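Local coordinates for HydG protein (Carboxydothermus hydrogenoformans, PDB 4RTB) that probably acts as a radical S-adenosylmethionine lyase that makes the carbon monoxide and cyanide ligands needed to mature [FeFe]-hydrogenase, at residues E214-V219 with G223-F228; K53-E58 with D77-W82. All coordinates share one frame; numbering follows the deposited sequence.

Interaction 1 (E214-V219 with G223-F228); sequences EVYREV and GPKTNF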
ATOM      1  N   GLU A 214       1.324  -0.921  23.731  1.00 96.87           N
ATOM      2  CA  GLU A 214       2.491  -1.191  24.559  1.00109.31           C
ATOM      3  C   GLU A 214       3.796  -1.091  23.770  1.00103.30           C
ATOM      4  O   GLU A 214       4.839  -0.766  24.339  1.00105.92           O
ATOM      5  CB  GLU A 214       2.372  -2.571  25.214  1.00130.10           C
ATOM      6  CG  GLU A 214       1.074  -2.792  25.989  1.00140.40           C
ATOM      7  CD  GLU A 214       0.784  -1.689  26.997  1.00151.06           C
ATOM      8  OE1 GLU A 214       1.711  -1.279  27.732  1.00154.49           O
ATOM      9  OE2 GLU A 214      -0.377  -1.228  27.054  1.00155.88           O
ATOM     10  N   VAL A 215       3.746  -1.367  22.469  1.00 97.00           N
ATOM     11  CA  VAL A 215       4.930  -1.209  21.630  1.00 93.24           C
ATOM     12  C   VAL A 215       4.847   0.110  20.856  1.00 86.58           C
ATOM     13  O   VAL A 215       5.870   0.666  20.446  1.00 82.71           O
ATOM     14  CB  VAL A 215       5.124  -2.408  20.653  1.00 82.48           C
ATOM     15  CG1 VAL A 215       4.735  -3.715  21.328  1.00 85.25           C
ATOM     16  CG2 VAL A 215       4.334  -2.217  19.377  1.00 74.85           C
ATOM     17  N   TYR A 216       3.627   0.613  20.677  1.00 86.22           N
ATOM     18  CA  TYR A 216       3.409   1.932  20.090  1.00 85.23           C
ATOM     19  C   TYR A 216       3.998   3.005  20.994  1.00 80.08           C
ATOM     20  O   TYR A 216       4.673   3.925  20.530  1.00 73.11           O
ATOM     21  CB  TYR A 216       1.917   2.193  19.874  1.00 85.01           C
ATOM     22  CG  TYR A 216       1.612   3.499  19.173  1.00 80.73           C
ATOM     23  CD1 TYR A 216       1.522   3.556  17.791  1.00 78.75           C
ATOM     24  CD2 TYR A 216       1.408   4.670  19.892  1.00 82.98           C
ATOM     25  CE1 TYR A 216       1.242   4.740  17.139  1.00 80.34           C
ATOM     26  CE2 TYR A 216       1.130   5.864  19.248  1.00 84.21           C
ATOM     27  CZ  TYR A 216       1.047   5.891  17.872  1.00 83.49           C
ATOM     28  OH  TYR A 216       0.769   7.069  17.223  1.00 83.26           O
ATOM     29  N   ARG A 217       3.712   2.888  22.287  1.00 84.62           N
ATOM     30  CA  ARG A 217       4.322   3.746  23.290  1.00 98.07           C
ATOM     31  C   ARG A 217       5.833   3.549  23.282  1.00106.17           C
ATOM     32  O   ARG A 217       6.597   4.495  23.476  1.00113.24           O
ATOM     33  CB  ARG A 217       3.750   3.442  24.680  1.00103.48           C
ATOM     34  CG  ARG A 217       4.804   3.316  25.773  1.00113.60           C
ATOM     35  CD  ARG A 217       4.322   2.463  26.936  1.00122.43           C
ATOM     36  NE  ARG A 217       3.760   3.263  28.020  0.92126.13           N
ATOM     37  N   GLU A 218       6.251   2.311  23.041  1.00106.54           N
ATOM     38  CA  GLU A 218       7.658   1.938  23.102  1.00103.46           C
ATOM     39  C   GLU A 218       8.493   2.591  22.007  1.00 93.25           C
ATOM     40  O   GLU A 218       9.625   3.014  22.254  1.00 88.32           O
ATOM     41  CB  GLU A 218       7.798   0.414  23.025  1.00107.01           C
ATOM     42  CG  GLU A 218       8.941  -0.081  22.147  1.00111.78           C
ATOM     43  N   VAL A 219       7.938   2.686  20.804  1.00 90.31           N
ATOM     44  CA  VAL A 219       8.746   3.071  19.654  1.00 88.71           C
ATOM     45  C   VAL A 219       8.549   4.531  19.247  1.00 81.80           C
ATOM     46  O   VAL A 219       9.404   5.112  18.581  1.00 82.42           O
ATOM     47  CB  VAL A 219       8.461   2.148  18.442  1.00 88.28           C
ATOM     48  CG1 VAL A 219       7.283   2.663  17.621  1.00 84.38           C
ATOM     49  CG2 VAL A 219       9.702   2.012  17.583  1.00 87.23           C
ATOM     50  N   GLY A 223       6.754  14.065  20.302  1.00 90.97           N
ATOM     51  CA  GLY A 223       5.815  14.682  19.385  1.00 80.60           C
ATOM     52  C   GLY A 223       4.384  14.206  19.541  1.00 70.68           C
ATOM     53  O   GLY A 223       4.086  13.383  20.407  1.00 66.68           O
ATOM     54  N   PRO A 224       3.485  14.729  18.691  1.00 71.12           N
ATOM     55  CA  PRO A 224       2.045  14.445  18.737  1.00 81.85           C
ATOM     56  C   PRO A 224       1.692  13.005  18.362  1.00 82.27           C
ATOM     57  O   PRO A 224       0.658  12.498  18.808  1.00 81.57           O
ATOM     58  CB  PRO A 224       1.457  15.436  17.721  1.00 81.73           C
ATOM     59  CG  PRO A 224       2.588  15.778  16.819  1.00 69.38           C
ATOM     60  CD  PRO A 224       3.823  15.719  17.654  1.00 67.10           C
ATOM     61  N   LYS A 225       2.540  12.364  17.563  1.00 84.11           N
ATOM     62  CA  LYS A 225       2.328  10.972  17.179  1.00 86.04           C
ATOM     63  C   LYS A 225       2.318  10.047  18.402  1.00 86.56           C
ATOM     64  O   LYS A 225       1.731   8.965  18.349  1.00 93.05           O
ATOM     65  CB  LYS A 225       3.399  10.525  16.169  1.00 89.03           C
ATOM     66  CG  LYS A 225       3.320   9.068  15.733  1.00 88.41           C
ATOM     67  CD  LYS A 225       4.428   8.729  14.750  1.00 90.38           C
ATOM     68  CE  LYS A 225       3.925   8.712  13.316  1.00 93.48           C
ATOM     69  NZ  LYS A 225       3.775   7.318  12.803  1.00 93.88           N
ATOM     70  N   THR A 226       2.939  10.479  19.503  1.00 79.88           N
ATOM     71  CA  THR A 226       2.951   9.709  20.753  1.00 75.10           C
ATOM     72  C   THR A 226       1.545   9.373  21.221  1.00 73.14           C
ATOM     73  O   THR A 226       1.367   8.479  22.068  1.00 75.47           O
ATOM     74  CB  THR A 226       3.681  10.457  21.890  1.00 78.61           C
ATOM     75  OG1 THR A 226       3.198  11.804  21.968  1.00 88.15           O
ATOM     76  CG2 THR A 226       5.181  10.477  21.639  1.00 70.29           C
ATOM     77  N   ASN A 227       0.553  10.076  20.668  1.00 74.61           N
ATOM     78  CA  ASN A 227      -0.840   9.783  20.978  1.00 75.59           C
ATOM     79  C   ASN A 227      -1.396   8.654  20.124  1.00 82.03           C
ATOM     80  O   ASN A 227      -1.554   8.778  18.923  1.00 79.39           O
ATOM     81  CB  ASN A 227      -1.712  11.027  20.812  1.00 70.98           C
ATOM     82  CG  ASN A 227      -3.034  10.912  21.557  1.00 78.70           C
ATOM     83  OD1 ASN A 227      -3.892  10.112  21.187  1.00 81.04           O
ATOM     84  ND2 ASN A 227      -3.201  11.708  22.614  1.00 84.21           N
ATOM     85  N   PHE A 228      -1.713   7.550  20.774  1.00 85.10           N
ATOM     86  CA  PHE A 228      -2.255   6.364  20.116  1.00 84.16           C
ATOM     87  C   PHE A 228      -3.632   6.637  19.504  1.00 84.57           C
ATOM     88  O   PHE A 228      -3.831   6.483  18.294  1.00 83.21           O
ATOM     89  CB  PHE A 228      -2.321   5.224  21.142  1.00 83.68           C
ATOM     90  CG  PHE A 228      -2.731   3.906  20.582  1.00 81.20           C
ATOM     91  CD1 PHE A 228      -4.068   3.579  20.470  1.00 78.80           C
ATOM     92  CD2 PHE A 228      -1.781   2.973  20.213  1.00 89.25           C
ATOM     93  CE1 PHE A 228      -4.451   2.360  19.979  1.00 80.54           C
ATOM     94  CE2 PHE A 228      -2.158   1.749  19.721  1.00 89.53           C
ATOM     95  CZ  PHE A 228      -3.495   1.442  19.605  1.00 85.85           C
TER

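Interaction 2 (K53-E58 with D77-W82); sequences KLQKGE and DQILFW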
ATOM      1  N   LYS A  53     -11.461 -25.657   5.769  1.00111.03           N
ATOM      2  CA  LYS A  53     -12.108 -24.403   5.398  1.00109.45           C
ATOM      3  C   LYS A  53     -11.418 -23.753   4.205  1.00109.06           C
ATOM      4  O   LYS A  53     -12.059 -23.060   3.414  1.00116.32           O
ATOM      5  CB  LYS A  53     -12.126 -23.430   6.580  1.00106.88           C
ATOM      6  CG  LYS A  53     -13.363 -23.526   7.456  1.00109.34           C
ATOM      7  CD  LYS A  53     -13.364 -22.429   8.508  1.00111.41           C
ATOM      8  CE  LYS A  53     -14.689 -22.358   9.245  1.00114.08           C
ATOM      9  NZ  LYS A  53     -14.728 -21.213  10.197  1.00113.13           N
ATOM     10  N   LEU A  54     -10.115 -23.982   4.069  1.00100.91           N
ATOM     11  CA  LEU A  54      -9.374 -23.400   2.958  1.00 96.74           C
ATOM     12  C   LEU A  54      -9.577 -24.213   1.686  1.00 99.61           C
ATOM     13  O   LEU A  54      -9.557 -23.667   0.584  1.00 95.54           O
ATOM     14  CB  LEU A  54      -7.886 -23.294   3.295  1.00 93.20           C
ATOM     15  CG  LEU A  54      -7.518 -22.171   4.266  1.00 92.68           C
ATOM     16  CD1 LEU A  54      -6.023 -22.155   4.531  1.00 93.74           C
ATOM     17  CD2 LEU A  54      -7.986 -20.827   3.728  1.00 89.22           C
ATOM     18  N   GLN A  55      -9.785 -25.518   1.844  1.00103.50           N
ATOM     19  CA  GLN A  55     -10.001 -26.385   0.694  1.00107.07           C
ATOM     20  C   GLN A  55     -11.368 -26.135   0.075  1.00106.18           C
ATOM     21  O   GLN A  55     -11.500 -26.019  -1.145  1.00101.01           O
ATOM     22  CB  GLN A  55      -9.869 -27.852   1.092  1.00113.38           C
ATOM     23  CG  GLN A  55      -8.465 -28.258   1.485  1.00116.90           C
ATOM     24  CD  GLN A  55      -8.398 -29.690   1.965  1.00119.37           C
ATOM     25  OE1 GLN A  55      -9.423 -30.306   2.260  1.00121.38           O
ATOM     26  NE2 GLN A  55      -7.189 -30.233   2.044  1.00121.10           N
ATOM     27  N   LYS A  56     -12.384 -26.050   0.927  1.00110.31           N
ATOM     28  CA  LYS A  56     -13.747 -25.804   0.477  1.00110.48           C
ATOM     29  C   LYS A  56     -13.904 -24.377  -0.039  1.00108.97           C
ATOM     30  O   LYS A  56     -14.799 -24.092  -0.834  1.00112.24           O
ATOM     31  CB  LYS A  56     -14.740 -26.070   1.609  1.00108.65           C
ATOM     32  N   GLY A  57     -13.026 -23.487   0.414  1.00106.39           N
ATOM     33  CA  GLY A  57     -13.083 -22.091   0.022  1.00109.01           C
ATOM     34  C   GLY A  57     -14.005 -21.297   0.926  1.00113.88           C
ATOM     35  O   GLY A  57     -14.491 -20.228   0.553  1.00116.09           O
ATOM     36  N   GLU A  58     -14.242 -21.826   2.122  1.00116.40           N
ATOM     37  CA  GLU A  58     -15.140 -21.200   3.086  1.00112.32           C
ATOM     38  C   GLU A  58     -14.537 -19.928   3.674  1.00104.25           C
ATOM     39  O   GLU A  58     -13.320 -19.739   3.645  1.00 96.57           O
ATOM     40  CB  GLU A  58     -15.481 -22.183   4.209  1.00115.83           C
ATOM     41  CG  GLU A  58     -16.165 -23.457   3.736  1.00117.05           C
ATOM     42  N   ASP A  77       0.545 -24.019   4.878  1.00 93.34           N
ATOM     43  CA  ASP A  77       1.137 -22.938   4.099  1.00100.17           C
ATOM     44  C   ASP A  77       0.827 -23.086   2.612  1.00102.78           C
ATOM     45  O   ASP A  77       0.480 -22.108   1.945  1.00102.49           O
ATOM     46  CB  ASP A  77       2.651 -22.885   4.326  1.00106.59           C
ATOM     47  CG  ASP A  77       3.010 -22.636   5.779  1.00112.41           C
ATOM     48  OD1 ASP A  77       2.107 -22.725   6.638  1.00114.23           O
ATOM     49  OD2 ASP A  77       4.194 -22.367   6.066  1.00114.43           O
ATOM     50  N   GLN A  78       0.946 -24.309   2.099  1.00104.40           N
ATOM     51  CA  GLN A  78       0.667 -24.576   0.690  1.00105.92           C
ATOM     52  C   GLN A  78      -0.792 -24.294   0.312  1.00 96.04           C
ATOM     53  O   GLN A  78      -1.059 -23.669  -0.721  1.00 95.26           O
ATOM     54  CB  GLN A  78       1.024 -26.024   0.341  1.00118.62           C
ATOM     55  CG  GLN A  78       2.402 -26.209  -0.292  1.00125.86           C
ATOM     56  CD  GLN A  78       3.545 -26.156   0.709  1.00132.20           C
ATOM     57  OE1 GLN A  78       3.643 -25.231   1.515  1.00137.17           O
ATOM     58  NE2 GLN A  78       4.419 -27.156   0.659  1.00130.39           N
ATOM     59  N   ILE A  79      -1.731 -24.747   1.140  1.00 87.96           N
ATOM     60  CA  ILE A  79      -3.147 -24.524   0.851  1.00 86.81           C
ATOM     61  C   ILE A  79      -3.511 -23.047   1.047  1.00 86.74           C
ATOM     62  O   ILE A  79      -4.337 -22.497   0.308  1.00 86.25           O
ATOM     63  CB  ILE A  79      -4.067 -25.428   1.724  1.00 94.63           C
ATOM     64  CG1 ILE A  79      -5.536 -25.271   1.315  1.00 92.32           C
ATOM     65  CG2 ILE A  79      -3.899 -25.132   3.206  1.00 97.77           C
ATOM     66  CD1 ILE A  79      -5.833 -25.681  -0.111  1.00 85.46           C
ATOM     67  N   LEU A  80      -2.877 -22.405   2.025  1.00 82.95           N
ATOM     68  CA  LEU A  80      -3.072 -20.979   2.254  1.00 75.33           C
ATOM     69  C   LEU A  80      -2.660 -20.180   1.026  1.00 76.23           C
ATOM     70  O   LEU A  80      -3.435 -19.367   0.513  1.00 81.11           O
ATOM     71  CB  LEU A  80      -2.277 -20.516   3.477  1.00 75.71           C
ATOM     72  CG  LEU A  80      -2.126 -19.011   3.719  1.00 77.75           C
ATOM     73  CD1 LEU A  80      -3.469 -18.355   4.000  1.00 76.74           C
ATOM     74  CD2 LEU A  80      -1.149 -18.755   4.859  1.00 72.14           C
ATOM     75  N   PHE A  81      -1.442 -20.426   0.553  1.00 73.20           N
ATOM     76  CA  PHE A  81      -0.921 -19.727  -0.615  1.00 73.28           C
ATOM     77  C   PHE A  81      -1.786 -20.005  -1.837  1.00 78.84           C
ATOM     78  O   PHE A  81      -2.096 -19.096  -2.610  1.00 80.47           O
ATOM     79  CB  PHE A  81       0.531 -20.129  -0.886  1.00 73.87           C
ATOM     80  CG  PHE A  81       1.491 -19.697   0.189  1.00 83.65           C
ATOM     81  CD1 PHE A  81       1.106 -18.778   1.155  1.00 83.56           C
ATOM     82  CD2 PHE A  81       2.780 -20.202   0.231  1.00 86.39           C
ATOM     83  CE1 PHE A  81       1.984 -18.375   2.141  1.00 83.04           C
ATOM     84  CE2 PHE A  81       3.665 -19.802   1.217  1.00 85.59           C
ATOM     85  CZ  PHE A  81       3.266 -18.888   2.173  1.00 84.54           C
ATOM     86  N   TRP A  82      -2.174 -21.267  -1.996  1.00 87.79           N
ATOM     87  CA  TRP A  82      -3.049 -21.681  -3.088  1.00 88.28           C
ATOM     88  C   TRP A  82      -4.332 -20.845  -3.121  1.00 87.09           C
ATOM     89  O   TRP A  82      -4.677 -20.243  -4.152  1.00 85.51           O
ATOM     90  CB  TRP A  82      -3.376 -23.169  -2.947  1.00 92.67           C
ATOM     91  CG  TRP A  82      -4.091 -23.766  -4.112  0.56 99.75           C
ATOM     92  CD1 TRP A  82      -3.573 -24.034  -5.344  1.00103.03           C
ATOM     93  CD2 TRP A  82      -5.454 -24.200  -4.147  1.00104.75           C
ATOM     94  NE1 TRP A  82      -4.531 -24.596  -6.150  1.00107.51           N
ATOM     95  CE2 TRP A  82      -5.697 -24.710  -5.436  1.00110.55           C
ATOM     96  CE3 TRP A  82      -6.495 -24.201  -3.213  1.00109.07           C
ATOM     97  CZ2 TRP A  82      -6.937 -25.216  -5.818  1.00120.78           C
ATOM     98  CZ3 TRP A  82      -7.726 -24.703  -3.592  1.00116.28           C
ATOM     99  CH2 TRP A  82      -7.936 -25.206  -4.882  1.00123.04           C
TER

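Interaction 1 (E214-V219 with G223-F228)
Y216 reaches out of the helix that ends at V219 and lays its ring against the returning chain at K225-F228. Its ring stands anti to the backbone N (chi1 -176°), which carries the hydroxyl away from its own helix and up to a carbonyl of the 223-228 loop. There OH donates a hydrogen bond to O of K225; the modelled 2.4 Å is shorter than a normal bond, and the exact length is doubtful at this resolution. The CE2 edge of the same ring faces O of T226, in the ring plane, 3.9 Å from CE2 of Y216.

F228 comes at the tyrosine from another direction, over a face. The two rings form a T-shaped pair with centroids 5.1 Å apart and planes at 83°, F228 presenting its edge. CD2 of F228 sits 3.6 Å from CG of Y216. The backbone of F228 follows it in, with its CA 3.5 Å from CE2 of Y216. One hydrogen bond thus holds the tyrosine at its hydroxyl and the F228 edge covers it near CG, while H220 meets the ring from outside the two segments. A leucine in place of this tyrosine would probably leave the K225 carbonyl without its hydroxyl mate and the F228 edge without an aromatic face to rest on.

K225 turns its side chain to a different task. Its CG passes 3.6 Å from OH of Y216, and the chain then bends at chi3 and chi4 to bring NZ to S-adenosylmethionine, with which it makes a weak hydrogen bond; E209 and R231 lie beside it. One residue thus offers its carbonyl to the tyrosine and its amine to the cofactor, in a loop bordering the S-adenosylmethionine and [4Fe-4S] pocket of a radical SAM barrel.

Interaction 2 (K53-E58 with D77-W82)
L54 and I79 meet side by side between helices 43-56 and 74-91, their CA atoms 6.7 Å apart. Both bonds from CA to CB are aimed at the opposite helix, but the two side chains then cross at a slant and touch along their flanks. L54 keeps CG beside its backbone N (chi1 -75°) and runs CD1 forward over the second helix. Its CB rests 3.7 Å from CG1 of I79, while CD1 of L54 lies 3.9 Å from CG2 of I79. The same methyl also reaches the backbone at the next residue, 3.9 Å from CA of L80.

In I79, CG1 stands anti to the backbone N (chi1 -175°), which turns it to CB of L54, and the turn at chi2 (62°) then brings CD1 to Q55. There the aliphatic part of the glutamine takes over: its CG is 4.0 Å from CD1 of I79, and the two chains cross at about a right angle. Q55 thus lends methylene carbon at the exposed margin, next to the buried leucine.

L80 has its CB bond turned away from the first helix, though its CB still lies 4.2 Å from CD1 of L54; the rest of the side chain packs on helix 303-316, against K308, A311 and L312. With L60 also resting on L54, this is the apolar seam of a helix-helix packing within the N-terminal helical part, away from the cofactors.

Interaction 2 comes first along the chain and closes well before interaction 1 opens. Their centres are 37 Å apart, with nearest atoms about 23 Å from each other, and they do not touch. Only interaction 1 borders the active site: the side chain of K225 lies about 3 Å from the bound S-adenosylmethionine and about 4 Å from the iron-sulfur cluster. Interaction 2 joins N-terminal helices at a distance from that pocket, and L80 and D77 connect it to helix 303-316. The characters differ too, an aromatic pair with a hydroxyl-carbonyl bond in 214-219/223-228, aliphatic contact alone in 53-58/77-82.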